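Local structure of phenylalanine--tRNA ligase beta subunit (Pyrococcus horikoshii, 2CXI) at residues P2-L11 against K44-K52; S61-K70 against V251-G259. The protein forms, with the alpha subunit, the enzyme that charges tRNA(Phe) with phenylalanine at the expense of ATP, this chain being an N-terminal fragment of its beta subunit. All coordinates share one frame; numbering follows the deposited sequence.

Interaction 1: residues P2-L11 against K44-K52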
ATOM      1  N   PRO A   2     -27.658 -15.960 -34.003  1.00 28.87           N
ATOM      2  CA  PRO A   2     -28.600 -14.975 -33.434  1.00 27.63           C
ATOM      3  C   PRO A   2     -28.692 -13.707 -34.272  1.00 26.68           C
ATOM      4  O   PRO A   2     -27.801 -13.444 -35.081  1.00 26.58           O
ATOM      5  CB  PRO A   2     -28.032 -14.668 -32.046  1.00 28.59           C
ATOM      6  CG  PRO A   2     -26.630 -15.141 -32.074  1.00 29.21           C
ATOM      7  CD  PRO A   2     -26.515 -16.219 -33.109  1.00 28.68           C
ATOM      8  N   LYS A   3     -29.777 -12.941 -34.080  1.00 25.37           N
ATOM      9  CA  LYS A   3     -29.994 -11.700 -34.798  1.00 25.56           C
ATOM     10  C   LYS A   3     -29.563 -10.479 -33.979  1.00 24.80           C
ATOM     11  O   LYS A   3     -29.645 -10.487 -32.738  1.00 24.85           O
ATOM     12  CB  LYS A   3     -31.474 -11.562 -35.184  1.00 25.63           C
ATOM     13  CG  LYS A   3     -31.920 -12.601 -36.243  1.00 25.97           C
ATOM     14  CD  LYS A   3     -33.392 -12.426 -36.633  1.00 28.07           C
ATOM     15  CE  LYS A   3     -33.855 -13.623 -37.442  1.00 31.97           C
ATOM     16  NZ  LYS A   3     -35.299 -13.481 -37.859  1.00 35.90           N
ATOM     17  N   PHE A   4     -29.112  -9.428 -34.665  1.00 22.77           N
ATOM     18  CA  PHE A   4     -28.707  -8.213 -33.956  1.00 22.39           C
ATOM     19  C   PHE A   4     -28.743  -7.047 -34.904  1.00 21.82           C
ATOM     20  O   PHE A   4     -28.546  -7.212 -36.089  1.00 22.38           O
ATOM     21  CB  PHE A   4     -27.300  -8.350 -33.342  1.00 21.84           C
ATOM     22  CG  PHE A   4     -26.221  -8.731 -34.342  1.00 20.54           C
ATOM     23  CD1 PHE A   4     -26.106 -10.036 -34.794  1.00 22.29           C
ATOM     24  CD2 PHE A   4     -25.326  -7.786 -34.805  1.00 20.54           C
ATOM     25  CE1 PHE A   4     -25.108 -10.397 -35.722  1.00 19.70           C
ATOM     26  CE2 PHE A   4     -24.313  -8.131 -35.691  1.00 18.63           C
ATOM     27  CZ  PHE A   4     -24.211  -9.430 -36.146  1.00 20.78           C
ATOM     28  N   ASP A   5     -28.982  -5.868 -34.349  1.00 21.72           N
ATOM     29  CA  ASP A   5     -29.063  -4.662 -35.115  1.00 22.12           C
ATOM     30  C   ASP A   5     -27.730  -3.931 -35.160  1.00 21.60           C
ATOM     31  O   ASP A   5     -26.949  -3.963 -34.201  1.00 22.04           O
ATOM     32  CB  ASP A   5     -30.084  -3.737 -34.490  1.00 21.62           C
ATOM     33  CG  ASP A   5     -31.481  -4.312 -34.497  1.00 25.48           C
ATOM     34  OD1 ASP A   5     -31.801  -5.247 -35.283  1.00 23.55           O
ATOM     35  OD2 ASP A   5     -32.343  -3.819 -33.770  1.00 26.63           O
ATOM     36  N   VAL A   6     -27.479  -3.282 -36.293  1.00 20.50           N
ATOM     37  CA  VAL A   6     -26.281  -2.502 -36.501  1.00 19.17           C
ATOM     38  C   VAL A   6     -26.579  -1.259 -37.347  1.00 20.09           C
ATOM     39  O   VAL A   6     -27.548  -1.217 -38.156  1.00 18.12           O
ATOM     40  CB  VAL A   6     -25.146  -3.307 -37.187  1.00 19.12           C
ATOM     41  CG1 VAL A   6     -24.627  -4.478 -36.294  1.00 17.90           C
ATOM     42  CG2 VAL A   6     -25.584  -3.852 -38.545  1.00 18.22           C
ATOM     43  N   SER A   7     -25.718  -0.259 -37.177  1.00 17.57           N
ATOM     44  CA  SER A   7     -25.809   0.922 -37.990  1.00 18.50           C
ATOM     45  C   SER A   7     -24.922   0.842 -39.211  1.00 17.57           C
ATOM     46  O   SER A   7     -23.751   0.468 -39.108  1.00 17.15           O
ATOM     47  CB  SER A   7     -25.562   2.181 -37.120  1.00 17.74           C
ATOM     48  OG  SER A   7     -24.944   3.193 -37.850  1.00 19.35           O
ATOM     49  N   LYS A   8     -25.489   1.146 -40.394  1.00 17.72           N
ATOM     50  CA  LYS A   8     -24.705   1.113 -41.636  1.00 17.62           C
ATOM     51  C   LYS A   8     -23.473   2.006 -41.546  1.00 18.07           C
ATOM     52  O   LYS A   8     -22.392   1.614 -42.007  1.00 17.26           O
ATOM     53  CB  LYS A   8     -25.539   1.523 -42.860  1.00 18.44           C
ATOM     54  CG  LYS A   8     -24.754   1.546 -44.207  1.00 17.16           C
ATOM     55  CD  LYS A   8     -25.768   1.929 -45.353  1.00 17.40           C
ATOM     56  CE  LYS A   8     -25.117   1.926 -46.754  1.00 18.16           C
ATOM     57  NZ  LYS A   8     -24.127   3.062 -46.975  1.00 20.22           N
ATOM     58  N   SER A   9     -23.631   3.210 -40.997  1.00 18.47           N
ATOM     59  CA  SER A   9     -22.479   4.141 -40.922  1.00 19.81           C
ATOM     60  C   SER A   9     -21.446   3.642 -39.871  1.00 18.71           C
ATOM     61  O   SER A   9     -20.235   3.876 -40.025  1.00 19.05           O
ATOM     62  CB  SER A   9     -22.939   5.592 -40.640  1.00 19.15           C
ATOM     63  OG  SER A   9     -23.457   5.699 -39.318  1.00 23.05           O
ATOM     64  N   ASP A  10     -21.916   2.946 -38.839  1.00 17.50           N
ATOM     65  CA  ASP A  10     -20.977   2.360 -37.843  1.00 17.15           C
ATOM     66  C   ASP A  10     -20.114   1.307 -38.540  1.00 17.25           C
ATOM     67  O   ASP A  10     -18.900   1.329 -38.422  1.00 17.48           O
ATOM     68  CB  ASP A  10     -21.730   1.788 -36.650  1.00 17.22           C
ATOM     69  CG  ASP A  10     -20.818   1.312 -35.528  1.00 17.84           C
ATOM     70  OD1 ASP A  10     -19.818   1.992 -35.246  1.00 19.17           O
ATOM     71  OD2 ASP A  10     -21.063   0.287 -34.839  1.00 17.23           O
ATOM     72  N   LEU A  11     -20.733   0.387 -39.304  1.00 16.76           N
ATOM     73  CA  LEU A  11     -19.977  -0.617 -40.060  1.00 17.29           C
ATOM     74  C   LEU A  11     -18.955   0.001 -41.008  1.00 16.86           C
ATOM     75  O   LEU A  11     -17.773  -0.425 -41.059  1.00 17.09           O
ATOM     76  CB  LEU A  11     -20.967  -1.435 -40.900  1.00 17.94           C
ATOM     77  CG  LEU A  11     -21.629  -2.754 -40.481  1.00 19.74           C
ATOM     78  CD1 LEU A  11     -21.106  -3.610 -39.325  1.00 18.46           C
ATOM     79  CD2 LEU A  11     -23.143  -2.816 -40.712  1.00 18.86           C
ATOM     80  N   LYS A  44     -31.033   7.891 -40.969  1.00 29.70           N
ATOM     81  CA  LYS A  44     -29.918   6.983 -40.688  1.00 28.35           C
ATOM     82  C   LYS A  44     -30.294   5.527 -40.985  1.00 26.19           C
ATOM     83  O   LYS A  44     -31.344   5.090 -40.561  1.00 25.72           O
ATOM     84  CB  LYS A  44     -29.441   7.151 -39.245  1.00 29.09           C
ATOM     85  CG  LYS A  44     -28.266   6.301 -38.911  1.00 31.29           C
ATOM     86  CD  LYS A  44     -27.187   7.148 -38.230  1.00 39.40           C
ATOM     87  CE  LYS A  44     -27.389   7.166 -36.728  1.00 41.23           C
ATOM     88  NZ  LYS A  44     -26.985   5.885 -36.077  1.00 40.19           N
ATOM     89  N   VAL A  45     -29.436   4.805 -41.709  1.00 24.05           N
ATOM     90  CA  VAL A  45     -29.747   3.435 -42.127  1.00 22.50           C
ATOM     91  C   VAL A  45     -29.285   2.393 -41.075  1.00 22.12           C
ATOM     92  O   VAL A  45     -28.130   2.437 -40.609  1.00 20.84           O
ATOM     93  CB  VAL A  45     -29.162   3.111 -43.543  1.00 21.49           C
ATOM     94  CG1 VAL A  45     -29.414   1.650 -43.943  1.00 19.19           C
ATOM     95  CG2 VAL A  45     -29.718   4.082 -44.622  1.00 23.47           C
ATOM     96  N   TYR A  46     -30.172   1.437 -40.783  1.00 21.21           N
ATOM     97  CA  TYR A  46     -29.891   0.296 -39.903  1.00 20.53           C
ATOM     98  C   TYR A  46     -30.132  -1.019 -40.626  1.00 21.14           C
ATOM     99  O   TYR A  46     -30.989  -1.084 -41.532  1.00 20.55           O
ATOM    100  CB  TYR A  46     -30.787   0.360 -38.671  1.00 21.72           C
ATOM    101  CG  TYR A  46     -30.442   1.528 -37.791  1.00 21.83           C
ATOM    102  CD1 TYR A  46     -29.442   1.425 -36.833  1.00 23.15           C
ATOM    103  CD2 TYR A  46     -31.100   2.765 -37.944  1.00 23.11           C
ATOM    104  CE1 TYR A  46     -29.112   2.528 -36.020  1.00 25.13           C
ATOM    105  CE2 TYR A  46     -30.782   3.858 -37.146  1.00 26.97           C
ATOM    106  CZ  TYR A  46     -29.793   3.738 -36.186  1.00 26.82           C
ATOM    107  OH  TYR A  46     -29.483   4.830 -35.387  1.00 28.34           O
ATOM    108  N   PHE A  47     -29.332  -2.028 -40.278  1.00 19.22           N
ATOM    109  CA  PHE A  47     -29.552  -3.403 -40.691  1.00 19.34           C
ATOM    110  C   PHE A  47     -29.905  -4.262 -39.466  1.00 19.79           C
ATOM    111  O   PHE A  47     -29.370  -4.046 -38.350  1.00 19.91           O
ATOM    112  CB  PHE A  47     -28.284  -4.013 -41.326  1.00 18.87           C
ATOM    113  CG  PHE A  47     -27.658  -3.216 -42.429  1.00 17.96           C
ATOM    114  CD1 PHE A  47     -28.413  -2.405 -43.293  1.00 18.89           C
ATOM    115  CD2 PHE A  47     -26.283  -3.390 -42.695  1.00 21.64           C
ATOM    116  CE1 PHE A  47     -27.803  -1.731 -44.336  1.00 19.81           C
ATOM    117  CE2 PHE A  47     -25.665  -2.733 -43.761  1.00 18.83           C
ATOM    118  CZ  PHE A  47     -26.417  -1.904 -44.588  1.00 19.07           C
ATOM    119  N   LYS A  48     -30.802  -5.222 -39.662  1.00 20.01           N
ATOM    120  CA  LYS A  48     -30.859  -6.367 -38.774  1.00 21.03           C
ATOM    121  C   LYS A  48     -30.118  -7.525 -39.468  1.00 21.04           C
ATOM    122  O   LYS A  48     -30.454  -7.933 -40.593  1.00 21.02           O
ATOM    123  CB  LYS A  48     -32.281  -6.779 -38.416  1.00 21.71           C
ATOM    124  CG  LYS A  48     -32.298  -7.963 -37.398  1.00 21.73           C
ATOM    125  CD  LYS A  48     -33.719  -8.321 -36.962  1.00 23.62           C
ATOM    126  CE  LYS A  48     -34.495  -7.078 -36.489  1.00 29.39           C
ATOM    127  NZ  LYS A  48     -34.087  -6.636 -35.114  1.00 30.57           N
ATOM    128  N   LEU A  49     -29.080  -8.015 -38.796  1.00 20.08           N
ATOM    129  CA  LEU A  49     -28.281  -9.110 -39.298  1.00 20.45           C
ATOM    130  C   LEU A  49     -28.663 -10.402 -38.585  1.00 21.39           C
ATOM    131  O   LEU A  49     -29.051 -10.390 -37.411  1.00 20.58           O
ATOM    132  CB  LEU A  49     -26.785  -8.796 -39.131  1.00 20.91           C
ATOM    133  CG  LEU A  49     -26.254  -7.512 -39.778  1.00 20.79           C
ATOM    134  CD1 LEU A  49     -24.760  -7.330 -39.525  1.00 19.92           C
ATOM    135  CD2 LEU A  49     -26.518  -7.592 -41.315  1.00 21.31           C
ATOM    136  N   ASP A  50     -28.605 -11.503 -39.328  1.00 23.37           N
ATOM    137  CA  ASP A  50     -28.943 -12.800 -38.781  1.00 26.39           C
ATOM    138  C   ASP A  50     -27.666 -13.603 -38.833  1.00 27.35           C
ATOM    139  O   ASP A  50     -27.192 -13.968 -39.916  1.00 26.27           O
ATOM    140  CB  ASP A  50     -30.029 -13.442 -39.633  1.00 26.39           C
ATOM    141  CG  ASP A  50     -30.493 -14.808 -39.117  1.00 29.67           C
ATOM    142  OD1 ASP A  50     -29.992 -15.330 -38.100  1.00 29.39           O
ATOM    143  OD2 ASP A  50     -31.408 -15.421 -39.732  1.00 34.32           O
ATOM    144  N   SER A  51     -27.095 -13.849 -37.660  1.00 29.81           N
ATOM    145  CA  SER A  51     -25.804 -14.545 -37.608  1.00 32.88           C
ATOM    146  C   SER A  51     -25.989 -16.018 -37.667  1.00 34.19           C
ATOM    147  O   SER A  51     -26.635 -16.641 -36.809  1.00 34.82           O
ATOM    148  CB  SER A  51     -24.952 -14.206 -36.394  1.00 33.58           C
ATOM    149  OG  SER A  51     -23.748 -14.974 -36.478  1.00 35.83           O
ATOM    150  N   LYS A  52     -25.404 -16.567 -38.714  1.00 35.60           N
ATOM    151  CA  LYS A  52     -25.628 -17.932 -39.064  1.00 36.52           C
ATOM    152  C   LYS A  52     -24.738 -18.856 -38.229  1.00 35.89           C
ATOM    153  O   LYS A  52     -25.026 -20.026 -38.108  1.00 36.86           O
ATOM    154  CB  LYS A  52     -25.430 -18.105 -40.576  1.00 37.21           C
ATOM    155  CG  LYS A  52     -26.482 -17.327 -41.406  1.00 39.23           C
ATOM    156  CD  LYS A  52     -27.913 -17.605 -40.897  1.00 43.32           C
ATOM    157  CE  LYS A  52     -29.007 -16.932 -41.755  1.00 44.55           C
ATOM    158  NZ  LYS A  52     -29.234 -17.558 -43.108  1.00 48.37           N
TER
HETATM  159  O   HOH W   1     -26.384   4.271 -40.119  1.00 22.85           O
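Strands 3-7 and 44-51 run antiparallel, their axes 4.6 Å apart at closest approach. Phe4 pairs with Leu49 and Val6 with Phe47, each pair closed by two N-H...O bonds. Past the strand end, Lys8 N still reaches Val45 O (2.9 Å), carrying the ladder into the first turn of helix 8-15. There Ser7, the N-cap, accepts from Asp10 N and also bonds Asp117.

Phe4, Val6, Phe47 and Leu49 fill one face of the sheet. Leu49 CB sits over the Phe4 ring, 4.2 Å from its centroid, a CH-pi contact, while Ser51 CB meets the ring edge. Leu49 CD1 reaches Val6 CG2 (3.7 Å), and Leu11 CD2 adds to the Phe47 ring; such branched and aromatic groups suit a buried layer.

The other face carries Lys3, Asp5, Lys48 and Asp50, along with Ser7 and the Tyr46 ring. The Lys48 chain folds at chi3 (-51°) and chi4, bringing NZ to the syn lone pair of Asp5 OD1 in a 2.7 Å salt bridge. A methionine in place of Lys48 would probably leave the Asp5 carboxylate without its mate across the strands. Hydrogen-bonded pairs alternating with non-hydrogen-bonded ones (Lys3-Asp50, Asp5-Lys48, Ser7-Tyr46) are characteristic of an antiparallel sheet, here three-stranded with order 1-3-2, strand 44-51 in the centre.

Interaction 2: residues S61-K70 against V251-G259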
ATOM      1  N   SER A  61     -21.528  -8.782 -33.554  1.00 18.31           N
ATOM      2  CA  SER A  61     -21.628  -7.347 -33.401  1.00 17.18           C
ATOM      3  C   SER A  61     -21.040  -6.666 -34.619  1.00 16.33           C
ATOM      4  O   SER A  61     -20.340  -7.309 -35.424  1.00 16.43           O
ATOM      5  CB  SER A  61     -20.859  -6.877 -32.134  1.00 16.94           C
ATOM      6  OG  SER A  61     -19.459  -7.007 -32.358  1.00 19.83           O
ATOM      7  N   ALA A  62     -21.229  -5.350 -34.689  1.00 14.64           N
ATOM      8  CA  ALA A  62     -20.669  -4.545 -35.805  1.00 15.36           C
ATOM      9  C   ALA A  62     -19.165  -4.716 -35.913  1.00 15.04           C
ATOM     10  O   ALA A  62     -18.597  -4.787 -37.019  1.00 14.12           O
ATOM     11  CB  ALA A  62     -20.989  -3.059 -35.615  1.00 14.76           C
ATOM     12  N   GLU A  63     -18.506  -4.759 -34.744  1.00 14.62           N
ATOM     13  CA  GLU A  63     -17.038  -4.824 -34.745  1.00 14.64           C
ATOM     14  C   GLU A  63     -16.569  -6.119 -35.408  1.00 13.82           C
ATOM     15  O   GLU A  63     -15.612  -6.120 -36.199  1.00 12.80           O
ATOM     16  CB  GLU A  63     -16.444  -4.699 -33.313  1.00 14.94           C
ATOM     17  CG  GLU A  63     -16.829  -3.412 -32.579  1.00 16.83           C
ATOM     18  CD  GLU A  63     -18.169  -3.496 -31.850  1.00 18.76           C
ATOM     19  OE1 GLU A  63     -18.894  -4.505 -31.961  1.00 25.63           O
ATOM     20  OE2 GLU A  63     -18.506  -2.553 -31.133  1.00 24.77           O
ATOM     21  N   GLY A  64     -17.206  -7.228 -35.037  1.00 14.04           N
ATOM     22  CA  GLY A  64     -16.820  -8.549 -35.537  1.00 13.86           C
ATOM     23  C   GLY A  64     -17.169  -8.722 -37.018  1.00 14.90           C
ATOM     24  O   GLY A  64     -16.413  -9.333 -37.787  1.00 14.76           O
ATOM     25  N   VAL A  65     -18.317  -8.168 -37.404  1.00 14.70           N
ATOM     26  CA  VAL A  65     -18.754  -8.177 -38.812  1.00 16.27           C
ATOM     27  C   VAL A  65     -17.794  -7.377 -39.735  1.00 16.20           C
ATOM     28  O   VAL A  65     -17.361  -7.864 -40.807  1.00 15.87           O
ATOM     29  CB  VAL A  65     -20.202  -7.655 -38.916  1.00 15.67           C
ATOM     30  CG1 VAL A  65     -20.636  -7.504 -40.420  1.00 18.43           C
ATOM     31  CG2 VAL A  65     -21.132  -8.592 -38.201  1.00 18.73           C
ATOM     32  N   ALA A  66     -17.442  -6.159 -39.296  1.00 16.54           N
ATOM     33  CA  ALA A  66     -16.530  -5.284 -40.019  1.00 16.13           C
ATOM     34  C   ALA A  66     -15.175  -5.950 -40.122  1.00 17.25           C
ATOM     35  O   ALA A  66     -14.507  -5.867 -41.137  1.00 16.59           O
ATOM     36  CB  ALA A  66     -16.409  -3.952 -39.287  1.00 16.23           C
ATOM     37  N   ARG A  67     -14.763  -6.616 -39.053  1.00 16.51           N
ATOM     38  CA  ARG A  67     -13.448  -7.267 -39.047  1.00 17.43           C
ATOM     39  C   ARG A  67     -13.437  -8.349 -40.135  1.00 17.55           C
ATOM     40  O   ARG A  67     -12.556  -8.359 -40.983  1.00 18.18           O
ATOM     41  CB  ARG A  67     -13.173  -7.854 -37.642  1.00 15.93           C
ATOM     42  CG  ARG A  67     -11.737  -8.396 -37.379  1.00 18.50           C
ATOM     43  CD  ARG A  67     -11.543  -8.600 -35.867  1.00 19.71           C
ATOM     44  NE  ARG A  67     -12.584  -9.488 -35.364  1.00 23.72           N
ATOM     45  CZ  ARG A  67     -13.127  -9.451 -34.151  1.00 21.52           C
ATOM     46  NH1 ARG A  67     -12.733  -8.560 -33.225  1.00 22.65           N
ATOM     47  NH2 ARG A  67     -14.069 -10.340 -33.861  1.00 22.88           N
ATOM     48  N   GLN A  68     -14.447  -9.217 -40.155  1.00 18.07           N
ATOM     49  CA  GLN A  68     -14.531 -10.227 -41.196  1.00 19.84           C
ATOM     50  C   GLN A  68     -14.506  -9.657 -42.585  1.00 18.34           C
ATOM     51  O   GLN A  68     -13.789 -10.167 -43.460  1.00 18.56           O
ATOM     52  CB  GLN A  68     -15.818 -11.021 -41.113  1.00 21.00           C
ATOM     53  CG  GLN A  68     -15.528 -12.428 -41.015  1.00 29.51           C
ATOM     54  CD  GLN A  68     -15.405 -12.647 -39.580  1.00 39.84           C
ATOM     55  OE1 GLN A  68     -14.588 -13.440 -39.103  1.00 44.93           O
ATOM     56  NE2 GLN A  68     -16.209 -11.878 -38.837  1.00 44.54           N
ATOM     57  N   ILE A  69     -15.330  -8.644 -42.801  1.00 17.57           N
ATOM     58  CA  ILE A  69     -15.375  -7.990 -44.113  1.00 17.95           C
ATOM     59  C   ILE A  69     -14.017  -7.401 -44.502  1.00 18.44           C
ATOM     60  O   ILE A  69     -13.620  -7.486 -45.665  1.00 20.05           O
ATOM     61  CB  ILE A  69     -16.531  -6.975 -44.160  1.00 17.70           C
ATOM     62  CG1 ILE A  69     -17.856  -7.732 -44.072  1.00 15.98           C
ATOM     63  CG2 ILE A  69     -16.491  -6.097 -45.457  1.00 16.77           C
ATOM     64  CD1 ILE A  69     -19.066  -6.793 -43.752  1.00 18.80           C
ATOM     65  N   LYS A  70     -13.320  -6.772 -43.556  1.00 19.27           N
ATOM     66  CA  LYS A  70     -11.992  -6.212 -43.869  1.00 19.48           C
ATOM     67  C   LYS A  70     -11.051  -7.314 -44.383  1.00 19.12           C
ATOM     68  O   LYS A  70     -10.300  -7.102 -45.347  1.00 19.25           O
ATOM     69  CB  LYS A  70     -11.359  -5.491 -42.652  1.00 18.41           C
ATOM     70  CG  LYS A  70     -11.933  -4.054 -42.430  1.00 20.88           C
ATOM     71  CD  LYS A  70     -11.148  -3.263 -41.393  1.00 22.35           C
ATOM     72  CE  LYS A  70     -11.385  -3.800 -39.995  1.00 28.49           C
ATOM     73  NZ  LYS A  70     -10.875  -2.753 -38.998  1.00 35.64           N
ATOM     74  N   VAL A 251     -13.158  -7.644 -25.458  1.00 14.28           N
ATOM     75  CA  VAL A 251     -11.997  -6.745 -25.584  1.00 14.42           C
ATOM     76  C   VAL A 251     -11.488  -6.575 -27.026  1.00 14.33           C
ATOM     77  O   VAL A 251     -11.001  -5.509 -27.368  1.00 14.59           O
ATOM     78  CB  VAL A 251     -10.793  -7.164 -24.643  1.00 14.97           C
ATOM     79  CG1 VAL A 251     -11.259  -7.307 -23.184  1.00 13.82           C
ATOM     80  CG2 VAL A 251     -10.128  -8.470 -25.105  1.00 13.08           C
ATOM     81  N   THR A 252     -11.564  -7.625 -27.855  1.00 14.45           N
ATOM     82  CA  THR A 252     -11.173  -7.468 -29.247  1.00 14.94           C
ATOM     83  C   THR A 252     -12.192  -6.646 -30.032  1.00 14.75           C
ATOM     84  O   THR A 252     -11.804  -5.915 -30.935  1.00 14.87           O
ATOM     85  CB  THR A 252     -10.837  -8.806 -29.955  1.00 16.40           C
ATOM     86  OG1 THR A 252     -11.965  -9.689 -29.920  1.00 15.13           O
ATOM     87  CG2 THR A 252      -9.687  -9.574 -29.188  1.00 15.35           C
ATOM     88  N   ALA A 253     -13.469  -6.729 -29.675  1.00 14.64           N
ATOM     89  CA  ALA A 253     -14.432  -5.818 -30.299  1.00 15.24           C
ATOM     90  C   ALA A 253     -14.053  -4.347 -30.000  1.00 15.16           C
ATOM     91  O   ALA A 253     -14.039  -3.498 -30.895  1.00 15.23           O
ATOM     92  CB  ALA A 253     -15.847  -6.135 -29.835  1.00 15.02           C
ATOM     93  N   LEU A 254     -13.720  -4.059 -28.738  1.00 15.20           N
ATOM     94  CA  LEU A 254     -13.299  -2.713 -28.335  1.00 15.61           C
ATOM     95  C   LEU A 254     -11.959  -2.279 -28.924  1.00 16.00           C
ATOM     96  O   LEU A 254     -11.772  -1.098 -29.274  1.00 17.22           O
ATOM     97  CB  LEU A 254     -13.344  -2.567 -26.788  1.00 15.32           C
ATOM     98  CG  LEU A 254     -14.722  -2.650 -26.118  1.00 16.18           C
ATOM     99  CD1 LEU A 254     -14.640  -2.545 -24.581  1.00 15.51           C
ATOM    100  CD2 LEU A 254     -15.709  -1.592 -26.690  1.00 15.09           C
ATOM    101  N   ALA A 255     -11.045  -3.224 -29.132  1.00 17.63           N
ATOM    102  CA  ALA A 255      -9.812  -2.918 -29.872  1.00 18.00           C
ATOM    103  C   ALA A 255     -10.099  -2.403 -31.303  1.00 19.70           C
ATOM    104  O   ALA A 255      -9.365  -1.547 -31.833  1.00 18.26           O
ATOM    105  CB  ALA A 255      -8.881  -4.110 -29.898  1.00 17.62           C
ATOM    106  N   GLU A 256     -11.181  -2.895 -31.912  1.00 19.45           N
ATOM    107  CA  GLU A 256     -11.576  -2.402 -33.268  1.00 20.46           C
ATOM    108  C   GLU A 256     -12.003  -0.949 -33.276  1.00 19.59           C
ATOM    109  O   GLU A 256     -12.025  -0.308 -34.343  1.00 20.25           O
ATOM    110  CB  GLU A 256     -12.727  -3.229 -33.877  1.00 20.55           C
ATOM    111  CG  GLU A 256     -12.343  -4.649 -34.272  1.00 24.69           C
ATOM    112  CD  GLU A 256     -11.341  -4.732 -35.413  1.00 29.02           C
ATOM    113  OE1 GLU A 256     -11.498  -4.073 -36.468  1.00 29.43           O
ATOM    114  OE2 GLU A 256     -10.370  -5.453 -35.225  1.00 29.01           O
ATOM    115  N   ARG A 257     -12.383  -0.439 -32.109  1.00 17.82           N
ATOM    116  CA  ARG A 257     -12.707   0.971 -31.895  1.00 17.99           C
ATOM    117  C   ARG A 257     -11.503   1.774 -31.334  1.00 17.86           C
ATOM    118  O   ARG A 257     -11.678   2.878 -30.799  1.00 17.90           O
ATOM    119  CB  ARG A 257     -13.906   1.078 -30.913  1.00 18.52           C
ATOM    120  CG  ARG A 257     -15.098   0.188 -31.340  1.00 20.54           C
ATOM    121  CD  ARG A 257     -16.421   0.727 -30.916  1.00 25.80           C
ATOM    122  NE  ARG A 257     -17.582   0.015 -31.474  1.00 25.55           N
ATOM    123  CZ  ARG A 257     -18.226   0.357 -32.586  1.00 22.03           C
ATOM    124  NH1 ARG A 257     -19.260  -0.367 -32.966  1.00 21.00           N
ATOM    125  NH2 ARG A 257     -17.825   1.377 -33.330  1.00 19.16           N
ATOM    126  N   GLY A 258     -10.292   1.224 -31.433  1.00 16.65           N
ATOM    127  CA  GLY A 258      -9.106   1.970 -31.006  1.00 17.17           C
ATOM    128  C   GLY A 258      -8.770   1.758 -29.532  1.00 18.20           C
ATOM    129  O   GLY A 258      -7.783   2.319 -29.031  1.00 17.15           O
ATOM    130  N   GLY A 259      -9.568   0.944 -28.827  1.00 17.20           N
ATOM    131  CA  GLY A 259      -9.279   0.622 -27.415  1.00 16.82           C
ATOM    132  C   GLY A 259      -7.928  -0.047 -27.190  1.00 16.72           C
ATOM    133  O   GLY A 259      -7.495  -0.921 -27.960  1.00 17.08           O
TER
HETATM  134  O   HOH W   2     -13.995  -3.970 -37.128  1.00 32.27           O
HETATM  135  O   HOH W   3     -14.994  -9.402 -31.123  1.00 17.72           O
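Helix 62-72 crosses the C-terminal end of helix 240-255, held there by Glu63 against Ala253 and Arg257. The short segments 62-70 and 251-255 cross at 66°, their axes 8.9 Å apart. Small Ala253 admits the other helix, its CB lying 3.8 Å from Glu63 CB. Just beyond, a Schellman motif ends helix 240-255, with Gly258 taking the positive phi that glycine tolerates well.

Glu63 bends at chi2 (85°) and turns its carboxylate to Arg257 in a salt bridge, the arginine gripping Glu63 OE2 side-on with both NE (2.8 Å) and NH1 (3.0 Å). The carboxylate and guanidinium planes stand 83° apart, and NH1 comes from above the carboxylate plane. Ser61 OG, from the N-cap position, donates to the other oxygen, Glu63 OE1, at 2.6 Å, and Arg257 NH1 has a second acid in Asp10.

Farther along, Lys70 NZ forms a salt bridge with Glu256 OE1 at 2.9 Å, meeting it nearly along its C-O axis. A water joins Glu256 OE1 to the backbone carbonyl of Glu63. Arg67 CD passes 3.4 Å from Glu256 OE2, while the Arg67 guanidinium makes a cation-pi contact with Phe328. Bonds to both oxygens of Glu63 should restrict rotation of its carboxylate, and the pairing with Arg257 probably offsets the cost of burying the Glu63 charge.

Overall arrangement
Interactions 1 and 2 are in series along the chain, their centres about 14 Å apart, and they touch directly. Asp10 OD2, on the helix that follows strand 3-7, forms a salt bridge with Arg257 NH1 at 2.7 Å, so the arginine joins residues of both contacts. Carbon atoms of Phe4 and Leu11 also pack on the backbone of helix 62-72 and its N-cap: Phe4 CE2 lies 3.6 Å from Ser61 N, and Leu11 CD1 lies 3.6 Å from Ala62 O. Helix 62-72 thus bridges the small sheet of interaction 1 and helix 240-255, whose 251-259 end belongs to the B3/4 domain. The side chains of Ser51 and Arg67 each lie about 11 Å from that of Asp331, a predicted magnesium ligand shared with the alpha subunit.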